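Local structure of lipoxygenase (Cyanothece sp., 5EK8) at residues 45-50 with 103-108; 457-462 with 561-566. The protein is a 9R-lipoxygenase, a non-haem iron enzyme that probably inserts molecular oxygen into polyunsaturated fatty acids. One frame throughout, in Å; residues are numbered along the deposited sequence.

Interaction 1: residues 45-50 with 103-108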
loop_
_atom_site.group_PDB
_atom_site.type_symbol
_atom_site.label_atom_id
_atom_site.label_comp_id
_atom_site.label_asym_id
_atom_site.label_seq_id
_atom_site.Cartn_x
_atom_site.Cartn_y
_atom_site.Cartn_z
ATOM N N ILE A 45 -38.361 -13.033 4.297
ATOM C CA ILE A 45 -39.609 -13.200 5.025
ATOM C C ILE A 45 -40.754 -13.479 4.062
ATOM O O ILE A 45 -41.481 -12.570 3.662
ATOM C CB ILE A 45 -39.943 -11.959 5.869
ATOM C CG1 ILE A 45 -38.755 -11.587 6.755
ATOM C CG2 ILE A 45 -41.171 -12.218 6.729
ATOM C CD1 ILE A 45 -38.634 -12.435 7.996
ATOM N N THR A 46 -40.905 -14.742 3.678
ATOM C CA THR A 46 -41.988 -15.124 2.784
ATOM C C THR A 46 -43.279 -15.232 3.578
ATOM O O THR A 46 -43.413 -16.072 4.468
ATOM C CB THR A 46 -41.705 -16.441 2.056
ATOM O OG1 THR A 46 -40.458 -16.337 1.356
ATOM C CG2 THR A 46 -42.822 -16.744 1.058
ATOM N N LYS A 47 -44.212 -14.352 3.234
ATOM C CA LYS A 47 -45.449 -14.129 3.964
ATOM C C LYS A 47 -46.179 -13.030 3.208
ATOM O O LYS A 47 -45.526 -12.176 2.600
ATOM C CB LYS A 47 -45.167 -13.719 5.410
ATOM C CG LYS A 47 -46.397 -13.498 6.278
ATOM C CD LYS A 47 -46.003 -13.407 7.742
ATOM C CE LYS A 47 -47.226 -13.362 8.658
ATOM N NZ LYS A 47 -46.842 -13.279 10.097
ATOM N N PRO A 48 -47.527 -13.047 3.215
ATOM C CA PRO A 48 -48.236 -11.959 2.528
ATOM C C PRO A 48 -47.817 -10.573 3.010
ATOM O O PRO A 48 -47.718 -10.343 4.213
ATOM C CB PRO A 48 -49.712 -12.230 2.865
ATOM C CG PRO A 48 -49.689 -13.230 4.005
ATOM C CD PRO A 48 -48.468 -14.049 3.745
ATOM N N ILE A 49 -47.572 -9.666 2.070
ATOM C CA ILE A 49 -47.053 -8.338 2.387
ATOM C C ILE A 49 -48.048 -7.485 3.177
ATOM O O ILE A 49 -47.651 -6.550 3.877
ATOM C CB ILE A 49 -46.646 -7.580 1.106
ATOM C CG1 ILE A 49 -47.878 -7.026 0.376
ATOM C CG2 ILE A 49 -45.828 -8.492 0.198
ATOM C CD1 ILE A 49 -47.558 -6.176 -0.840
ATOM N N GLU A 50 -49.334 -7.806 3.063
ATOM C CA GLU A 50 -50.369 -7.078 3.788
ATOM C C GLU A 50 -50.303 -7.427 5.268
ATOM O O GLU A 50 -50.535 -6.583 6.134
ATOM C CB GLU A 50 -51.760 -7.398 3.231
ATOM C CG GLU A 50 -51.918 -7.148 1.740
ATOM C CD GLU A 50 -51.406 -8.300 0.894
ATOM O OE1 GLU A 50 -51.325 -9.431 1.420
ATOM O OE2 GLU A 50 -51.088 -8.074 -0.293
ATOM N N ASP A 103 -41.606 -8.517 9.993
ATOM C CA ASP A 103 -42.686 -9.184 10.708
ATOM C C ASP A 103 -42.511 -9.023 12.214
ATOM O O ASP A 103 -41.510 -9.464 12.772
ATOM C CB ASP A 103 -42.736 -10.667 10.322
ATOM C CG ASP A 103 -43.827 -11.432 11.053
ATOM O OD1 ASP A 103 -44.704 -10.801 11.680
ATOM O OD2 ASP A 103 -43.814 -12.677 10.986
ATOM N N PRO A 104 -43.489 -8.385 12.875
ATOM C CA PRO A 104 -43.433 -8.215 14.330
ATOM C C PRO A 104 -43.546 -9.536 15.083
ATOM O O PRO A 104 -43.099 -9.615 16.218
ATOM C CB PRO A 104 -44.643 -7.319 14.628
ATOM C CG PRO A 104 -44.951 -6.643 13.334
ATOM C CD PRO A 104 -44.623 -7.657 12.282
ATOM N N GLU A 105 -44.121 -10.558 14.456
ATOM C CA GLU A 105 -44.423 -11.808 15.150
ATOM C C GLU A 105 -43.193 -12.636 15.514
ATOM O O GLU A 105 -43.279 -13.532 16.354
ATOM C CB GLU A 105 -45.373 -12.660 14.310
ATOM C CG GLU A 105 -46.745 -12.044 14.123
ATOM C CD GLU A 105 -47.636 -12.879 13.227
ATOM O OE1 GLU A 105 -47.528 -14.124 13.266
ATOM O OE2 GLU A 105 -48.444 -12.290 12.479
ATOM N N LYS A 106 -42.051 -12.343 14.896
ATOM C CA LYS A 106 -40.812 -13.005 15.283
ATOM C C LYS A 106 -40.305 -12.409 16.597
ATOM O O LYS A 106 -39.220 -12.745 17.073
ATOM C CB LYS A 106 -39.765 -12.895 14.176
ATOM C CG LYS A 106 -40.260 -13.397 12.823
ATOM C CD LYS A 106 -39.148 -14.040 11.999
ATOM C CE LYS A 106 -38.798 -15.427 12.525
ATOM N NZ LYS A 106 -37.793 -16.127 11.672
ATOM N N ALA A 107 -41.109 -11.516 17.170
ATOM C CA ALA A 107 -40.983 -11.127 18.567
ATOM C C ALA A 107 -41.055 -12.358 19.446
ATOM O O ALA A 107 -40.154 -12.634 20.239
ATOM C CB ALA A 107 -42.083 -10.160 18.957
ATOM N N GLY A 108 -42.155 -13.090 19.292
ATOM C CA GLY A 108 -42.441 -14.239 20.121
ATOM C C GLY A 108 -42.793 -13.820 21.533
ATOM O O GLY A 108 -43.942 -13.937 21.955
#
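Lys47 reaches across from the loop 45-50 to two carboxylates, Asp103 and Glu105, and the three form a small salt-bridge network. CG of Lys47 lies anti to the backbone N (chi1 -178°) and the rest of the chain is extended; the lysine side chain crosses each acid side chain at about a right angle and brings NZ to both carboxylates. NZ lies 3.2 Å from Asp103 OD2, approaching from above the carboxylate plane; its bond to Glu105 OE2, at 3.0 Å between NZ and OE2, is weak. The other oxygen of Asp103 is engaged inside its own loop: OD1 accepts the backbone N-H of Glu105 at 2.8 Å from N, an Asx turn that holds the carboxylate while OD2 meets the lysine. This pairing ties the loop ahead of strand 53-61 to the one that follows strand 97-102, at the outer tip of the N-terminal β region, probably the PLAT domain of this enzyme. The buried part of the contact centres on Asp103, whose CB is 4.2 Å from Ile45 CG2; Leu52 touches both side chains and Tyr86 backs Ile45. On the solvent side Glu105 and Lys106 are exposed and add little to the buried surface. Ile45 CD1 lies 4.3 Å from Lys106 CD, and both exposed residues also touch a crystal neighbour, which may influence their poses.

Interaction 2: residues 457-462 with 561-566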
loop_
_atom_site.group_PDB
_atom_site.type_symbol
_atom_site.label_atom_id
_atom_site.label_comp_id
_atom_site.label_asym_id
_atom_site.label_seq_id
_atom_site.Cartn_x
_atom_site.Cartn_y
_atom_site.Cartn_z
ATOM N N ASN A 457 5.638 -4.892 -18.569
ATOM C CA ASN A 457 4.853 -4.825 -19.797
ATOM C C ASN A 457 4.076 -6.114 -20.063
ATOM O O ASN A 457 2.910 -6.069 -20.477
ATOM C CB ASN A 457 5.751 -4.497 -20.988
ATOM C CG ASN A 457 5.868 -3.004 -21.230
ATOM O OD1 ASN A 457 4.985 -2.392 -21.837
ATOM N ND2 ASN A 457 6.955 -2.408 -20.751
ATOM N N LEU A 458 4.715 -7.255 -19.813
ATOM C CA LEU A 458 4.037 -8.546 -19.924
ATOM C C LEU A 458 2.808 -8.584 -19.015
ATOM O O LEU A 458 1.686 -8.905 -19.450
ATOM C CB LEU A 458 4.990 -9.682 -19.563
ATOM C CG LEU A 458 4.894 -10.986 -20.361
ATOM C CD1 LEU A 458 5.882 -11.995 -19.803
ATOM C CD2 LEU A 458 3.477 -11.557 -20.369
ATOM N N TYR A 459 3.028 -8.238 -17.748
ATOM C CA TYR A 459 1.943 -8.210 -16.775
ATOM C C TYR A 459 0.848 -7.243 -17.199
ATOM O O TYR A 459 -0.337 -7.515 -17.017
ATOM C CB TYR A 459 2.457 -7.828 -15.388
ATOM C CG TYR A 459 1.438 -8.070 -14.303
ATOM C CD1 TYR A 459 0.956 -9.350 -14.063
ATOM C CD2 TYR A 459 0.952 -7.026 -13.526
ATOM C CE1 TYR A 459 0.022 -9.588 -13.082
ATOM C CE2 TYR A 459 0.013 -7.251 -12.537
ATOM C CZ TYR A 459 -0.450 -8.540 -12.318
ATOM O OH TYR A 459 -1.383 -8.798 -11.336
ATOM N N TRP A 460 1.259 -6.117 -17.772
ATOM C CA TRP A 460 0.329 -5.094 -18.215
ATOM C C TRP A 460 -0.576 -5.635 -19.307
ATOM O O TRP A 460 -1.777 -5.377 -19.300
ATOM C CB TRP A 460 1.083 -3.858 -18.710
ATOM C CG TRP A 460 0.187 -2.704 -19.043
ATOM C CD1 TRP A 460 -0.151 -2.264 -20.286
ATOM C CD2 TRP A 460 -0.493 -1.849 -18.115
ATOM N NE1 TRP A 460 -0.994 -1.183 -20.193
ATOM C CE2 TRP A 460 -1.218 -0.908 -18.870
ATOM C CE3 TRP A 460 -0.556 -1.789 -16.721
ATOM C CZ2 TRP A 460 -1.999 0.083 -18.277
ATOM C CZ3 TRP A 460 -1.328 -0.809 -16.134
ATOM C CH2 TRP A 460 -2.042 0.116 -16.910
ATOM N N GLN A 461 -0.003 -6.382 -20.246
ATOM C CA GLN A 461 -0.801 -6.970 -21.318
ATOM C C GLN A 461 -1.757 -8.020 -20.763
ATOM O O GLN A 461 -2.902 -8.144 -21.226
ATOM C CB GLN A 461 0.099 -7.575 -22.397
ATOM C CG GLN A 461 0.246 -6.694 -23.637
ATOM C CD GLN A 461 0.612 -5.253 -23.300
ATOM O OE1 GLN A 461 1.725 -4.967 -22.850
ATOM N NE2 GLN A 461 -0.331 -4.339 -23.511
ATOM N N ILE A 462 -1.296 -8.763 -19.759
ATOM C CA ILE A 462 -2.182 -9.697 -19.065
ATOM C C ILE A 462 -3.385 -8.969 -18.456
ATOM O O ILE A 462 -4.537 -9.384 -18.633
ATOM C CB ILE A 462 -1.446 -10.463 -17.955
ATOM C CG1 ILE A 462 -0.347 -11.340 -18.552
ATOM C CG2 ILE A 462 -2.417 -11.330 -17.179
ATOM C CD1 ILE A 462 0.468 -12.061 -17.514
ATOM N N HIS A 561 -4.711 0.297 -13.692
ATOM C CA HIS A 561 -3.800 1.021 -12.812
ATOM C C HIS A 561 -3.788 0.433 -11.395
ATOM O O HIS A 561 -2.736 0.030 -10.868
ATOM C CB HIS A 561 -4.201 2.499 -12.776
ATOM C CG HIS A 561 -3.185 3.392 -12.139
ATOM N ND1 HIS A 561 -1.988 3.713 -12.744
ATOM C CD2 HIS A 561 -3.187 4.040 -10.950
ATOM C CE1 HIS A 561 -1.298 4.515 -11.955
ATOM N NE2 HIS A 561 -2.006 4.733 -10.859
ATOM N N ILE A 562 -4.978 0.382 -10.799
ATOM C CA ILE A 562 -5.174 -0.164 -9.462
ATOM C C ILE A 562 -4.594 -1.567 -9.335
ATOM O O ILE A 562 -3.752 -1.826 -8.468
ATOM C CB ILE A 562 -6.670 -0.206 -9.088
ATOM C CG1 ILE A 562 -7.235 1.212 -8.991
ATOM C CG2 ILE A 562 -6.878 -0.962 -7.778
ATOM C CD1 ILE A 562 -8.752 1.258 -8.889
ATOM N N ILE A 563 -5.034 -2.462 -10.216
ATOM C CA ILE A 563 -4.585 -3.847 -10.171
ATOM C C ILE A 563 -3.075 -3.930 -10.324
ATOM O O ILE A 563 -2.416 -4.685 -9.610
ATOM C CB ILE A 563 -5.259 -4.702 -11.260
ATOM C CG1 ILE A 563 -6.759 -4.818 -10.990
ATOM C CG2 ILE A 563 -4.640 -6.088 -11.304
ATOM C CD1 ILE A 563 -7.513 -5.578 -12.054
ATOM N N PHE A 564 -2.522 -3.135 -11.235
ATOM C CA PHE A 564 -1.083 -3.164 -11.473
ATOM C C PHE A 564 -0.305 -2.804 -10.227
ATOM O O PHE A 564 0.651 -3.492 -9.867
ATOM C CB PHE A 564 -0.678 -2.219 -12.602
ATOM C CG PHE A 564 0.795 -2.254 -12.914
ATOM C CD1 PHE A 564 1.676 -1.363 -12.313
ATOM C CD2 PHE A 564 1.302 -3.191 -13.802
ATOM C CE1 PHE A 564 3.031 -1.400 -12.600
ATOM C CE2 PHE A 564 2.656 -3.231 -14.097
ATOM C CZ PHE A 564 3.522 -2.336 -13.492
ATOM N N HIS A 565 -0.707 -1.729 -9.561
ATOM C CA HIS A 565 0.080 -1.281 -8.421
ATOM C C HIS A 565 -0.183 -2.066 -7.140
ATOM O O HIS A 565 0.687 -2.144 -6.276
ATOM C CB HIS A 565 -0.142 0.210 -8.197
ATOM C CG HIS A 565 0.503 1.054 -9.248
ATOM N ND1 HIS A 565 -0.111 1.346 -10.448
ATOM C CD2 HIS A 565 1.731 1.622 -9.308
ATOM C CE1 HIS A 565 0.700 2.079 -11.188
ATOM N NE2 HIS A 565 1.825 2.260 -10.520
ATOM N N THR A 566 -1.364 -2.660 -7.019
ATOM C CA THR A 566 -1.678 -3.437 -5.825
ATOM C C THR A 566 -1.096 -4.847 -5.893
ATOM O O THR A 566 -0.941 -5.509 -4.866
ATOM C CB THR A 566 -3.194 -3.541 -5.599
ATOM O OG1 THR A 566 -3.827 -3.975 -6.810
ATOM C CG2 THR A 566 -3.756 -2.197 -5.167
#
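Trp460 and Phe564 mark the nearest backbone approach, 7.2 Å between their CA atoms, of two helix segments, 457-462 and 561-566, whose N-to-C directions lie at 138°, nearer antiparallel than parallel, with axes 10.5 Å apart. The indole turns an edge of its six-membered ring toward the phenyl face in an offset edge-to-face pair, the planes at 74°. Trp460 CE3 lies 3.7 Å from Phe564 CD2, while CZ3 lies 3.9 Å from Phe564 CB, which sits at the indole edge in its plane. A chi1 of -178° sets CG of Phe564 anti to the backbone N; CD2 of the ring also meets the edge of the Tyr459 ring, 3.9 Å from CD2 of the tyrosine. This aromatic packing joins helices 451-473 and 549-574 in the α-helical lipoxygenase domain, the latter helix supplying the iron ligands His570 and Asn574. An alanine in place of Trp460 would probably open a gap beside Phe564, leaving the phenyl ring without its edge-to-face partner and more able to turn. The Tyr459 hydroxyl is hydrogen-bonded to Thr567 OG1, and OH lies 4.2 Å from Ile563 CG2. Within the second helix His565 ND1 donates to His561 O at 3.0 Å and stands over the centre of the His561 imidazole, whose own NE2 is hydrogen-bonded to Gln366.

Overall arrangement
Interaction 1 and interaction 2 belong to separate parts of one chain and do not touch: their centres are about 50 Å apart and their nearest atoms about 35 Å. Interaction 1 sits at the periphery, its centre about 46 Å from that of the chain, as a charged surface contact between loops, far from the metal sites. Interaction 2, its centre about 15 Å from that of the chain, is buried and essentially apolar across its interface. Of the two, it is the one that approaches the catalytic iron: the Phe564 side chain is about 9 Å from that of His570, which binds the metal together with His359, His364, Asn574 and Ile668. In sequence the two follow in series, 45-50 with 103-108 closing before 457-462 begins.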